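Local structure of phenazine biosynthesis protein, PhzF family (Bacillus anthracis, 3EDN) at residues A[125-131]-A[155-160]; A[44-48]-A[70-76]; A[105-109]-A[118-122]; A[78-82]-A[287-291]. The protein probably acts as an isomerase or a related enzyme of the PhzF family, built on the diaminopimelate epimerase-like fold, although its substrate is not established. All blocks are in the same frame, centred on the assembly; numbering follows the deposited sequence. Where two conformers were deposited one is given.

Contact 1: residues A[125-131]-A[155-160]; sequences APQFKDF and IVYGST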
loop_
_atom_site.group_PDB
_atom_site.type_symbol
_atom_site.label_atom_id
_atom_site.label_comp_id
_atom_site.label_asym_id
_atom_site.label_seq_id
_atom_site.Cartn_x
_atom_site.Cartn_y
_atom_site.Cartn_z
ATOM N N ALA A 125 23.453 18.396 -0.434
ATOM C CA ALA A 125 24.697 19.144 -0.346
ATOM C C ALA A 125 25.531 18.706 0.852
ATOM O O ALA A 125 24.992 18.470 1.933
ATOM C CB ALA A 125 24.426 20.651 -0.281
ATOM N N PRO A 126 26.852 18.569 0.662
ATOM C CA PRO A 126 27.661 18.006 1.754
ATOM C C PRO A 126 27.805 18.870 3.011
ATOM O O PRO A 126 27.881 20.111 2.931
ATOM C CB PRO A 126 29.033 17.786 1.097
ATOM C CG PRO A 126 29.053 18.716 -0.065
ATOM C CD PRO A 126 27.655 18.888 -0.532
ATOM N N GLN A 127 27.852 18.189 4.151
ATOM C CA GLN A 127 28.158 18.785 5.445
ATOM C C GLN A 127 29.312 18.014 6.064
ATOM O O GLN A 127 29.345 16.782 6.011
ATOM C CB GLN A 127 26.961 18.662 6.380
ATOM C CG GLN A 127 25.698 19.304 5.874
ATOM C CD GLN A 127 24.556 19.012 6.812
ATOM O OE1 GLN A 127 24.494 19.570 7.903
ATOM N NE2 GLN A 127 23.677 18.090 6.422
ATOM N N PHE A 128 30.247 18.742 6.672
ATOM C CA PHE A 128 31.341 18.140 7.433
ATOM C C PHE A 128 31.415 18.701 8.852
ATOM O O PHE A 128 31.100 19.873 9.076
ATOM C CB PHE A 128 32.678 18.423 6.748
ATOM C CG PHE A 128 32.846 17.745 5.411
ATOM C CD1 PHE A 128 33.122 16.388 5.328
ATOM C CD2 PHE A 128 32.757 18.480 4.244
ATOM C CE1 PHE A 128 33.275 15.760 4.095
ATOM C CE2 PHE A 128 32.915 17.874 2.998
ATOM C CZ PHE A 128 33.171 16.508 2.921
ATOM N N LYS A 129 31.870 17.868 9.788
ATOM C CA LYS A 129 32.232 18.306 11.144
ATOM C C LYS A 129 33.563 17.654 11.506
ATOM O O LYS A 129 33.778 16.492 11.179
ATOM C CB LYS A 129 31.174 17.844 12.142
ATOM C CG LYS A 129 29.766 18.283 11.813
ATOM C CD LYS A 129 28.758 17.765 12.851
ATOM C CE LYS A 129 27.372 18.381 12.652
ATOM N NZ LYS A 129 27.319 19.819 13.091
ATOM N N ASP A 130 34.461 18.369 12.188
ATOM C CA ASP A 130 35.729 17.755 12.587
ATOM C C ASP A 130 35.504 16.681 13.650
ATOM O O ASP A 130 34.589 16.783 14.459
ATOM C CB ASP A 130 36.745 18.803 13.075
ATOM C CG ASP A 130 37.556 19.414 11.934
ATOM O OD1 ASP A 130 37.175 19.265 10.749
ATOM O OD2 ASP A 130 38.600 20.050 12.220
ATOM N N PHE A 131 36.311 15.630 13.604
ATOM C CA PHE A 131 36.277 14.604 14.627
ATOM C C PHE A 131 37.228 15.023 15.730
ATOM O O PHE A 131 38.421 15.200 15.482
ATOM C CB PHE A 131 36.700 13.254 14.047
ATOM C CG PHE A 131 36.944 12.207 15.090
ATOM C CD1 PHE A 131 35.881 11.603 15.743
ATOM C CD2 PHE A 131 38.234 11.821 15.416
ATOM C CE1 PHE A 131 36.100 10.637 16.703
ATOM C CE2 PHE A 131 38.465 10.854 16.378
ATOM C CZ PHE A 131 37.395 10.260 17.027
ATOM N N ILE A 155 40.397 13.426 9.865
ATOM C CA ILE A 155 39.259 12.571 10.184
ATOM C C ILE A 155 38.068 13.493 10.372
ATOM O O ILE A 155 38.138 14.459 11.149
ATOM C CB ILE A 155 39.508 11.736 11.449
ATOM C CG1 ILE A 155 40.794 10.909 11.311
ATOM C CG2 ILE A 155 38.302 10.845 11.744
ATOM C CD1 ILE A 155 41.292 10.318 12.652
ATOM N N VAL A 156 36.989 13.237 9.637
ATOM C CA VAL A 156 35.813 14.092 9.708
ATOM C C VAL A 156 34.540 13.267 9.641
ATOM O O VAL A 156 34.525 12.175 9.075
ATOM C CB VAL A 156 35.762 15.133 8.561
ATOM C CG1 VAL A 156 36.971 16.049 8.614
ATOM C CG2 VAL A 156 35.640 14.447 7.184
ATOM N N TYR A 157 33.485 13.790 10.241
ATOM C CA TYR A 157 32.125 13.325 9.984
ATOM C C TYR A 157 31.703 14.005 8.701
ATOM O O TYR A 157 31.957 15.197 8.528
ATOM C CB TYR A 157 31.175 13.811 11.084
ATOM C CG TYR A 157 31.395 13.235 12.466
ATOM C CD1 TYR A 157 30.864 11.992 12.813
ATOM C CD2 TYR A 157 32.111 13.939 13.434
ATOM C CE1 TYR A 157 31.052 11.447 14.089
ATOM C CE2 TYR A 157 32.307 13.408 14.709
ATOM C CZ TYR A 157 31.772 12.164 15.024
ATOM O OH TYR A 157 31.947 11.634 16.277
ATOM N N GLY A 158 31.060 13.262 7.808
ATOM C CA GLY A 158 30.559 13.830 6.562
ATOM C C GLY A 158 29.194 13.268 6.197
ATOM O O GLY A 158 28.867 12.132 6.536
ATOM N N SER A 159 28.370 14.075 5.537
ATOM C CA SER A 159 27.046 13.641 5.107
ATOM C C SER A 159 26.677 14.262 3.778
ATOM O O SER A 159 26.829 15.482 3.601
ATOM C CB SER A 159 25.989 14.094 6.103
ATOM O OG SER A 159 24.697 13.914 5.543
ATOM N N THR A 160 26.174 13.429 2.867
ATOM C CA THR A 160 25.412 13.910 1.705
ATOM C C THR A 160 23.996 13.314 1.768
ATOM O O THR A 160 23.349 13.093 0.737
ATOM C CB THR A 160 26.095 13.552 0.374
ATOM O OG1 THR A 160 26.354 12.135 0.342
ATOM C CG2 THR A 160 27.393 14.355 0.194
HETATM O O HOH W 1 24.121 16.763 3.878
#
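Strands 127-130 and 156-159, linked through helix 135-141, form an antiparallel pair in the large mixed sheet of the diaminopimelate epimerase-like fold, their axes 4.6 Å apart. Two hydrogen-bonded pairs set the register: Gln127 N to Ser159 O and Ser159 N to Gln127 O (both 2.9 Å), and Lys129 N to Tyr157 O (3.0 Å) with Tyr157 N to Lys129 O (2.9 Å). Between them the m rotamer brings the Phe128 ring alongside Gly158, with CD1 3.8 Å from Gly158 CA and 3.7 Å from Val156 CG2; a beta carbon on residue 158 would sit tightly against Phe128 CE1. On the other face Gln127, Lys129, Tyr157 and Ser159 emerge. Lys129, m at chi1, t at chi2 and chi3, then m at chi4, carries its amine to solvent, while the m rotamer of Tyr157 brings its ring beside Phe131, CE2 lying 4.1 Å from Phe131 CD1. Phe131, t at chi1, also sets CB 3.7 Å from Ile155 CG2. A water links Gln127 NE2 to Ala125 O and Ser159 O. Strand 163-168 extends the sheet beyond 156-159. Helix 230-244 packs beneath Pro126, Val156 and Thr160, and Leu138 of helix 135-141 meets Phe131 and Ile155.

Contact 2: residues A[44-48]-A[70-76]; sequences GFNET and MDLCGHG. With SO4 (sulfate ion), chain C.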
loop_
_atom_site.group_PDB
_atom_site.type_symbol
_atom_site.label_atom_id
_atom_site.label_comp_id
_atom_site.label_asym_id
_atom_site.label_seq_id
_atom_site.Cartn_x
_atom_site.Cartn_y
_atom_site.Cartn_z
ATOM N N GLY A 44 14.703 -11.233 1.570
ATOM C CA GLY A 44 15.777 -11.239 2.559
ATOM C C GLY A 44 17.039 -10.500 2.154
ATOM O O GLY A 44 18.067 -10.612 2.839
ATOM N N PHE A 45 16.991 -9.763 1.044
ATOM C CA PHE A 45 18.103 -8.883 0.688
ATOM C C PHE A 45 18.057 -7.639 1.552
ATOM O O PHE A 45 17.038 -7.337 2.160
ATOM C CB PHE A 45 18.055 -8.422 -0.769
ATOM C CG PHE A 45 18.125 -9.524 -1.782
ATOM C CD1 PHE A 45 18.463 -10.831 -1.443
ATOM C CD2 PHE A 45 17.853 -9.227 -3.111
ATOM C CE1 PHE A 45 18.514 -11.836 -2.432
ATOM C CE2 PHE A 45 17.903 -10.209 -4.090
ATOM C CZ PHE A 45 18.236 -11.513 -3.752
ATOM N N ASN A 46 19.146 -6.882 1.571
ATOM C CA ASN A 46 19.178 -5.635 2.317
ATOM C C ASN A 46 18.031 -4.697 1.943
ATOM O O ASN A 46 17.530 -3.946 2.788
ATOM C CB ASN A 46 20.536 -4.943 2.151
ATOM C CG ASN A 46 20.804 -4.557 0.731
ATOM O OD1 ASN A 46 21.377 -5.333 -0.048
ATOM N ND2 ASN A 46 20.380 -3.369 0.369
ATOM N N GLU A 47 17.620 -4.735 0.671
ATOM C CA GLU A 47 16.524 -3.893 0.206
ATOM C C GLU A 47 15.928 -4.476 -1.064
ATOM O O GLU A 47 16.641 -5.070 -1.887
ATOM C CB GLU A 47 17.012 -2.460 -0.036
ATOM C CG GLU A 47 15.930 -1.448 -0.406
ATOM C CD GLU A 47 15.684 -1.335 -1.904
ATOM O OE1 GLU A 47 16.458 -1.887 -2.725
ATOM O OE2 GLU A 47 14.669 -0.689 -2.251
ATOM N N THR A 48 14.605 -4.322 -1.187
ATOM C CA THR A 48 13.826 -4.686 -2.386
ATOM C C THR A 48 12.969 -3.481 -2.763
ATOM O O THR A 48 12.299 -2.901 -1.897
ATOM C CB THR A 48 12.938 -5.919 -2.133
ATOM O OG1 THR A 48 13.774 -7.040 -1.858
ATOM C CG2 THR A 48 12.092 -6.254 -3.355
HETATM N N MSE A 70 11.661 2.294 3.574
HETATM C CA MSE A 70 12.598 3.424 3.550
HETATM C C MSE A 70 12.064 4.491 2.612
HETATM O O MSE A 70 11.501 4.171 1.566
HETATM C CB MSE A 70 13.980 3.000 3.020
HETATM C CG MSE A 70 14.395 1.572 3.331
HETATM SE SE MSE A 70 16.251 1.281 2.780
HETATM C CE MSE A 70 16.997 2.535 4.015
ATOM N N ASP A 71 12.277 5.758 2.934
ATOM C CA ASP A 71 11.844 6.812 2.019
ATOM C C ASP A 71 12.681 6.865 0.736
ATOM O O ASP A 71 12.171 7.209 -0.335
ATOM C CB ASP A 71 11.891 8.184 2.692
ATOM C CG ASP A 71 10.711 8.436 3.618
ATOM O OD1 ASP A 71 9.827 7.562 3.754
ATOM O OD2 ASP A 71 10.690 9.530 4.226
ATOM N N LEU A 72 13.965 6.527 0.856
ATOM C CA LEU A 72 14.911 6.588 -0.251
ATOM C C LEU A 72 15.871 5.423 -0.167
ATOM O O LEU A 72 16.191 4.940 0.923
ATOM C CB LEU A 72 15.765 7.850 -0.142
ATOM C CG LEU A 72 15.087 9.189 -0.324
ATOM C CD1 LEU A 72 16.110 10.291 -0.084
ATOM C CD2 LEU A 72 14.479 9.274 -1.726
ATOM N N CYS A 73 16.358 4.985 -1.321
ATOM C CA CYS A 73 17.442 4.015 -1.357
ATOM C C CYS A 73 18.223 4.180 -2.646
ATOM O O CYS A 73 17.752 3.798 -3.727
ATOM C CB CYS A 73 16.925 2.583 -1.228
ATOM S SG CYS A 73 18.240 1.378 -1.379
ATOM N N GLY A 74 19.422 4.737 -2.545
ATOM C CA GLY A 74 20.187 5.070 -3.735
ATOM C C GLY A 74 20.576 3.849 -4.561
ATOM O O GLY A 74 20.379 3.838 -5.775
ATOM N N HIS A 75 21.154 2.835 -3.933
ATOM C CA HIS A 75 21.578 1.667 -4.703
ATOM C C HIS A 75 20.385 0.921 -5.313
ATOM O O HIS A 75 20.489 0.364 -6.410
ATOM C CB HIS A 75 22.538 0.740 -3.929
ATOM C CG HIS A 75 21.866 -0.212 -2.988
ATOM N ND1 HIS A 75 21.504 0.140 -1.707
ATOM C CD2 HIS A 75 21.544 -1.524 -3.127
ATOM C CE1 HIS A 75 20.968 -0.908 -1.103
ATOM N NE2 HIS A 75 20.973 -1.925 -1.947
ATOM N N GLY A 76 19.250 0.943 -4.617
ATOM C CA GLY A 76 18.030 0.314 -5.144
ATOM C C GLY A 76 17.527 1.071 -6.359
ATOM O O GLY A 76 17.064 0.484 -7.330
HETATM S S SO4 C . 23.274 3.099 -0.811
HETATM O O1 SO4 C . 21.892 2.802 -1.176
HETATM O O2 SO4 C . 24.268 2.442 -1.644
HETATM O O3 SO4 C . 23.453 4.517 -0.766
HETATM O O4 SO4 C . 23.433 2.636 0.574
#
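Met70, a selenomethionine, opens the segment, and its SE touches Glu47 CG at 4.2 Å. After the turn through Asp71 and Leu72, Cys73 takes the N-cap position of helix 74-86: its SG accepts a weak bond from Gly76 N (3.4 Å) and lies 3.8 Å from Glu47 CD. Gly74 starts the helix, and His75 follows, giving N (2.9 Å) and ND1 (2.7 Å) to the same sulfate oxygen, O1. The Asn46 side chain lies against the edge of that imidazole. Gly76 completes the pocket for the carboxylate: Glu47 OE1 is 3.6 Å from Gly76 CA, and a beta carbon there would clash with that oxygen. The CA-to-CB bond of Glu47 points toward 70-76, and an m chi2 turns the carboxylate to Cys73 and Gly76, while its OE2 is held by Ser49. The sulfate, probably from the crystallisation liquor, is also bound by the backbone N atoms of Gly230 and Thr231. An anion held between the starts of helices 74-86 and 230-244 is consistent with the inter-lobe active-site cleft of this fold. Around the contact, strand 20-25 flanks Asn46 and His75, Tyr63 of strand 59-64 touches Glu47 and Cys73, and helix 33-43 leads into Gly44.

Contact 3: residues A[105-109]-A[118-122]; sequences LPIQI and FIKMR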
loop_
_atom_site.group_PDB
_atom_site.type_symbol
_atom_site.label_atom_id
_atom_site.label_comp_id
_atom_site.label_asym_id
_atom_site.label_seq_id
_atom_site.Cartn_x
_atom_site.Cartn_y
_atom_site.Cartn_z
ATOM N N LEU A 105 12.427 12.609 -7.561
ATOM C CA LEU A 105 13.855 12.526 -7.904
ATOM C C LEU A 105 14.080 12.588 -9.405
ATOM O O LEU A 105 13.569 11.759 -10.138
ATOM C CB LEU A 105 14.446 11.204 -7.405
ATOM C CG LEU A 105 14.249 10.814 -5.946
ATOM C CD1 LEU A 105 14.929 9.466 -5.722
ATOM C CD2 LEU A 105 14.798 11.884 -5.004
ATOM N N PRO A 106 14.848 13.566 -9.878
ATOM C CA PRO A 106 15.289 13.549 -11.263
ATOM C C PRO A 106 16.474 12.597 -11.429
ATOM O O PRO A 106 17.464 12.688 -10.685
ATOM C CB PRO A 106 15.766 14.987 -11.515
ATOM C CG PRO A 106 15.480 15.740 -10.286
ATOM C CD PRO A 106 15.294 14.768 -9.168
ATOM N N ILE A 107 16.381 11.719 -12.420
ATOM C CA ILE A 107 17.394 10.714 -12.721
ATOM C C ILE A 107 17.898 10.907 -14.131
ATOM O O ILE A 107 17.101 11.158 -15.034
ATOM C CB ILE A 107 16.762 9.299 -12.649
ATOM C CG1 ILE A 107 16.155 9.051 -11.268
ATOM C CG2 ILE A 107 17.744 8.200 -13.097
ATOM C CD1 ILE A 107 17.105 9.198 -10.101
ATOM N N GLN A 108 19.216 10.818 -14.334
ATOM C CA GLN A 108 19.777 10.842 -15.683
ATOM C C GLN A 108 20.238 9.450 -16.051
ATOM O O GLN A 108 20.799 8.740 -15.235
ATOM C CB GLN A 108 20.978 11.780 -15.756
ATOM C CG GLN A 108 20.784 13.072 -15.017
ATOM C CD GLN A 108 19.587 13.833 -15.514
ATOM O OE1 GLN A 108 19.329 13.889 -16.721
ATOM N NE2 GLN A 108 18.844 14.435 -14.590
ATOM N N ILE A 109 20.016 9.077 -17.300
ATOM C CA ILE A 109 20.415 7.779 -17.794
ATOM C C ILE A 109 21.409 8.010 -18.913
ATOM O O ILE A 109 21.089 8.672 -19.912
ATOM C CB ILE A 109 19.203 6.986 -18.312
ATOM C CG1 ILE A 109 18.158 6.872 -17.199
ATOM C CG2 ILE A 109 19.665 5.619 -18.837
ATOM C CD1 ILE A 109 16.792 6.358 -17.643
ATOM N N PHE A 118 24.680 3.902 -17.221
ATOM C CA PHE A 118 24.880 4.458 -15.894
ATOM C C PHE A 118 23.665 5.269 -15.475
ATOM O O PHE A 118 23.058 5.962 -16.289
ATOM C CB PHE A 118 26.126 5.364 -15.909
ATOM C CG PHE A 118 27.384 4.662 -15.499
ATOM C CD1 PHE A 118 27.901 3.603 -16.246
ATOM C CD2 PHE A 118 28.035 5.033 -14.338
ATOM C CE1 PHE A 118 29.065 2.951 -15.823
ATOM C CE2 PHE A 118 29.180 4.397 -13.931
ATOM C CZ PHE A 118 29.693 3.357 -14.662
ATOM N N ILE A 119 23.314 5.170 -14.201
ATOM C CA ILE A 119 22.164 5.868 -13.625
ATOM C C ILE A 119 22.723 6.900 -12.651
ATOM O O ILE A 119 23.455 6.538 -11.715
ATOM C CB ILE A 119 21.269 4.901 -12.822
ATOM C CG1 ILE A 119 20.882 3.687 -13.681
ATOM C CG2 ILE A 119 20.052 5.616 -12.278
ATOM C CD1 ILE A 119 20.293 4.024 -15.037
ATOM N N LYS A 120 22.353 8.164 -12.853
ATOM C CA LYS A 120 22.954 9.288 -12.125
ATOM C C LYS A 120 21.888 9.993 -11.307
ATOM O O LYS A 120 20.787 10.241 -11.796
ATOM C CB LYS A 120 23.590 10.259 -13.121
ATOM C CG LYS A 120 24.325 11.437 -12.496
ATOM C CD LYS A 120 24.969 12.279 -13.611
ATOM C CE LYS A 120 25.631 13.530 -13.068
ATOM N NZ LYS A 120 26.160 14.374 -14.193
HETATM N N MSE A 121 22.202 10.329 -10.061
HETATM C CA MSE A 121 21.230 11.009 -9.209
HETATM C C MSE A 121 21.926 12.046 -8.343
HETATM O O MSE A 121 23.135 11.977 -8.140
HETATM C CB MSE A 121 20.455 10.016 -8.341
HETATM C CG MSE A 121 21.292 9.200 -7.393
HETATM SE SE MSE A 121 20.416 7.479 -6.937
HETATM C CE MSE A 121 20.122 6.860 -8.749
ATOM N N ARG A 122 21.151 13.012 -7.860
ATOM C CA ARG A 122 21.661 14.083 -7.007
ATOM C C ARG A 122 21.595 13.688 -5.542
ATOM O O ARG A 122 20.595 13.119 -5.085
ATOM C CB ARG A 122 20.822 15.347 -7.217
ATOM C CG ARG A 122 21.173 16.528 -6.306
ATOM C CD ARG A 122 22.405 17.293 -6.799
ATOM N NE ARG A 122 22.298 17.616 -8.221
ATOM C CZ ARG A 122 21.573 18.616 -8.718
ATOM N NH1 ARG A 122 20.894 19.424 -7.911
ATOM N NH2 ARG A 122 21.535 18.819 -10.030
HETATM O O HOH W 2 18.202 12.905 -8.106
#
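One face of this beta hairpin is an interlocked apolar surface made by Ile107, Ile109, Ile119 and Met121. Ile107 fills the hollow between two partners on the other strand, with CG2 3.6 Å from Ile119 CG2 and CD1 3.9 Å from Met121 CB. Ile119 in turn fits between two isoleucines, its CD1 reaching 4.2 Å from Ile109 CG1. The beta-branched isoleucines suit the site because they thicken the strand close to the backbone. On the reverse face Gln108 and Lys120 pair with CB atoms 4.0 Å apart, then lead their polar ends away, Lys120 making a cation-pi contact with Tyr271. Their backbones bond both ways, Gln108 N to Lys120 O (3.0 Å) and Lys120 N to Gln108 O (2.9 Å). Toward Pro106 the strands separate, and a water fills the gap, bridging Pro106 O and Arg122 N. Strand 95-100 continues the sheet beyond 103-111, strand 282-298 does so beyond 117-122, and the apolar face packs on helix 74-86 through Thr77, Val78, Ile81 and Arg85.

Contact 4: residues A[78-82]-A[287-291]; sequences VGTIY and GTAVY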
loop_
_atom_site.group_PDB
_atom_site.type_symbol
_atom_site.label_atom_id
_atom_site.label_comp_id
_atom_site.label_asym_id
_atom_site.label_seq_id
_atom_site.Cartn_x
_atom_site.Cartn_y
_atom_site.Cartn_z
ATOM N N VAL A 78 19.508 2.899 -8.420
ATOM C CA VAL A 78 20.447 2.541 -9.474
ATOM C C VAL A 78 20.136 1.165 -10.081
ATOM O O VAL A 78 20.008 1.043 -11.297
ATOM C CB VAL A 78 21.904 2.592 -8.973
ATOM C CG1 VAL A 78 22.866 1.868 -9.951
ATOM C CG2 VAL A 78 22.333 4.044 -8.738
ATOM N N GLY A 79 20.010 0.139 -9.241
ATOM C CA GLY A 79 19.736 -1.191 -9.770
ATOM C C GLY A 79 18.412 -1.258 -10.513
ATOM O O GLY A 79 18.305 -1.874 -11.587
ATOM N N THR A 80 17.400 -0.607 -9.960
ATOM C CA THR A 80 16.043 -0.710 -10.531
ATOM C C THR A 80 15.925 0.025 -11.860
ATOM O O THR A 80 15.411 -0.522 -12.841
ATOM C CB THR A 80 14.971 -0.227 -9.544
ATOM O OG1 THR A 80 15.025 -1.029 -8.355
ATOM C CG2 THR A 80 13.568 -0.331 -10.138
ATOM N N ILE A 81 16.420 1.259 -11.919
ATOM C CA ILE A 81 16.357 1.977 -13.183
ATOM C C ILE A 81 17.250 1.299 -14.224
ATOM O O ILE A 81 16.881 1.209 -15.387
ATOM C CB ILE A 81 16.695 3.462 -13.039
ATOM C CG1 ILE A 81 15.785 4.117 -12.003
ATOM C CG2 ILE A 81 16.578 4.176 -14.398
ATOM C CD1 ILE A 81 14.306 3.866 -12.231
ATOM N N TYR A 82 18.428 0.829 -13.826
ATOM C CA TYR A 82 19.253 0.075 -14.764
ATOM C C TYR A 82 18.466 -1.121 -15.346
ATOM O O TYR A 82 18.472 -1.368 -16.562
ATOM C CB TYR A 82 20.517 -0.439 -14.064
ATOM C CG TYR A 82 21.387 -1.242 -14.996
ATOM C CD1 TYR A 82 22.406 -0.643 -15.736
ATOM C CD2 TYR A 82 21.157 -2.602 -15.175
ATOM C CE1 TYR A 82 23.185 -1.379 -16.614
ATOM C CE2 TYR A 82 21.949 -3.354 -16.043
ATOM C CZ TYR A 82 22.947 -2.734 -16.761
ATOM O OH TYR A 82 23.694 -3.504 -17.624
ATOM N N GLY A 287 26.097 5.039 -11.086
ATOM C CA GLY A 287 26.621 3.702 -11.082
ATOM C C GLY A 287 25.978 2.917 -12.197
ATOM O O GLY A 287 24.919 3.293 -12.725
ATOM N N THR A 288 26.642 1.841 -12.579
ATOM C CA THR A 288 26.010 0.862 -13.431
ATOM C C THR A 288 25.499 -0.263 -12.534
ATOM O O THR A 288 25.588 -0.180 -11.304
ATOM C CB THR A 288 26.949 0.347 -14.559
ATOM O OG1 THR A 288 26.169 -0.358 -15.543
ATOM C CG2 THR A 288 28.036 -0.560 -14.006
ATOM N N ALA A 289 24.929 -1.297 -13.143
ATOM C CA ALA A 289 24.416 -2.448 -12.389
ATOM C C ALA A 289 24.421 -3.654 -13.304
ATOM O O ALA A 289 24.723 -3.555 -14.498
ATOM C CB ALA A 289 23.001 -2.178 -11.868
ATOM N N VAL A 290 24.068 -4.808 -12.749
ATOM C CA VAL A 290 24.112 -6.045 -13.523
ATOM C C VAL A 290 23.078 -7.041 -13.002
ATOM O O VAL A 290 22.885 -7.168 -11.798
ATOM C CB VAL A 290 25.538 -6.669 -13.518
ATOM C CG1 VAL A 290 25.919 -7.155 -12.132
ATOM C CG2 VAL A 290 25.649 -7.797 -14.512
ATOM N N TYR A 291 22.412 -7.727 -13.931
ATOM C CA TYR A 291 21.503 -8.829 -13.600
ATOM C C TYR A 291 22.259 -9.926 -12.866
ATOM O O TYR A 291 23.359 -10.312 -13.285
ATOM C CB TYR A 291 20.955 -9.408 -14.909
ATOM C CG TYR A 291 20.192 -10.710 -14.747
ATOM C CD1 TYR A 291 18.820 -10.703 -14.472
ATOM C CD2 TYR A 291 20.833 -11.939 -14.851
ATOM C CE1 TYR A 291 18.111 -11.889 -14.322
ATOM C CE2 TYR A 291 20.136 -13.133 -14.688
ATOM C CZ TYR A 291 18.768 -13.091 -14.450
ATOM O OH TYR A 291 18.056 -14.281 -14.289
#
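Helix 78-82, with Tyr82 N bonded to Val78 O at 3.0 Å, passes over strand 289-291 at an angle of 62° and an axial distance of 8.0 Å. The closest backbone approach pairs Gly79 with Ala289, their CA atoms 5.5 Å apart, and Val78 comes next, 6.5 Å from Gly287 between CA atoms. Small residues permit this closeness: Gly79 exposes bare backbone to the strand, so that its CA lies 4.0 Å from Ala289 CB, and the methyl of Ala289 is a short knob directed at the helix. Val78 and Tyr82, one turn apart, flank that methyl. Val78 CG1 is 3.7 Å from both Gly287 O and Thr288 O, while Tyr82 CG lies 3.6 Å from Ala289 CB. The Tyr82 ring also spreads over the strand backbone, with Ala289 O above one face and only 3.0 Å from Tyr82 CZ, and Tyr82 CE1 lies 3.3 Å from Thr288 OG1. That hydroxyl is satisfied by Thr117 O in the adjacent strand. Although Tyr82 OH comes within 3.3 Å of Ala289 O, the angle is too poor for a hydrogen bond. Helix 74-86 thus packs on the curved sheet containing strands 117-122 and 282-298, as expected for the diaminopimelate epimerase-like fold. The chemistry implies a buried, largely apolar interface, with one carbonyl oxygen resting on the Tyr82 ring, while backbone groups of Gly287, Thr288 and Val290 bond to neighbouring strands or loops.

In the fold
Contacts 2, 3 and 4 belong together around helix 74-86. Contact 2 forms at its start; contact 4, 13 Å away between centres, uses its next turn. Contact 3 is centred 11 Å from contact 4, and strands 117-122 and 282-298 are neighbours in the sheet, where Ile119 N lies 2.9 Å from Gly287 O. Between centres contact 1 is 23 Å from contacts 2 and 3, and 28 Å from contact 4, which lies on the opposite side of the chain's centre; contact 1 directly follows contact 3 in the chain and shares its sheet. Contacts 2, 3 and 1 close in series, and contact 4 encloses 3 and 1, so strand 282-298, late in the chain, returns beside strands 3-11 and 117-122.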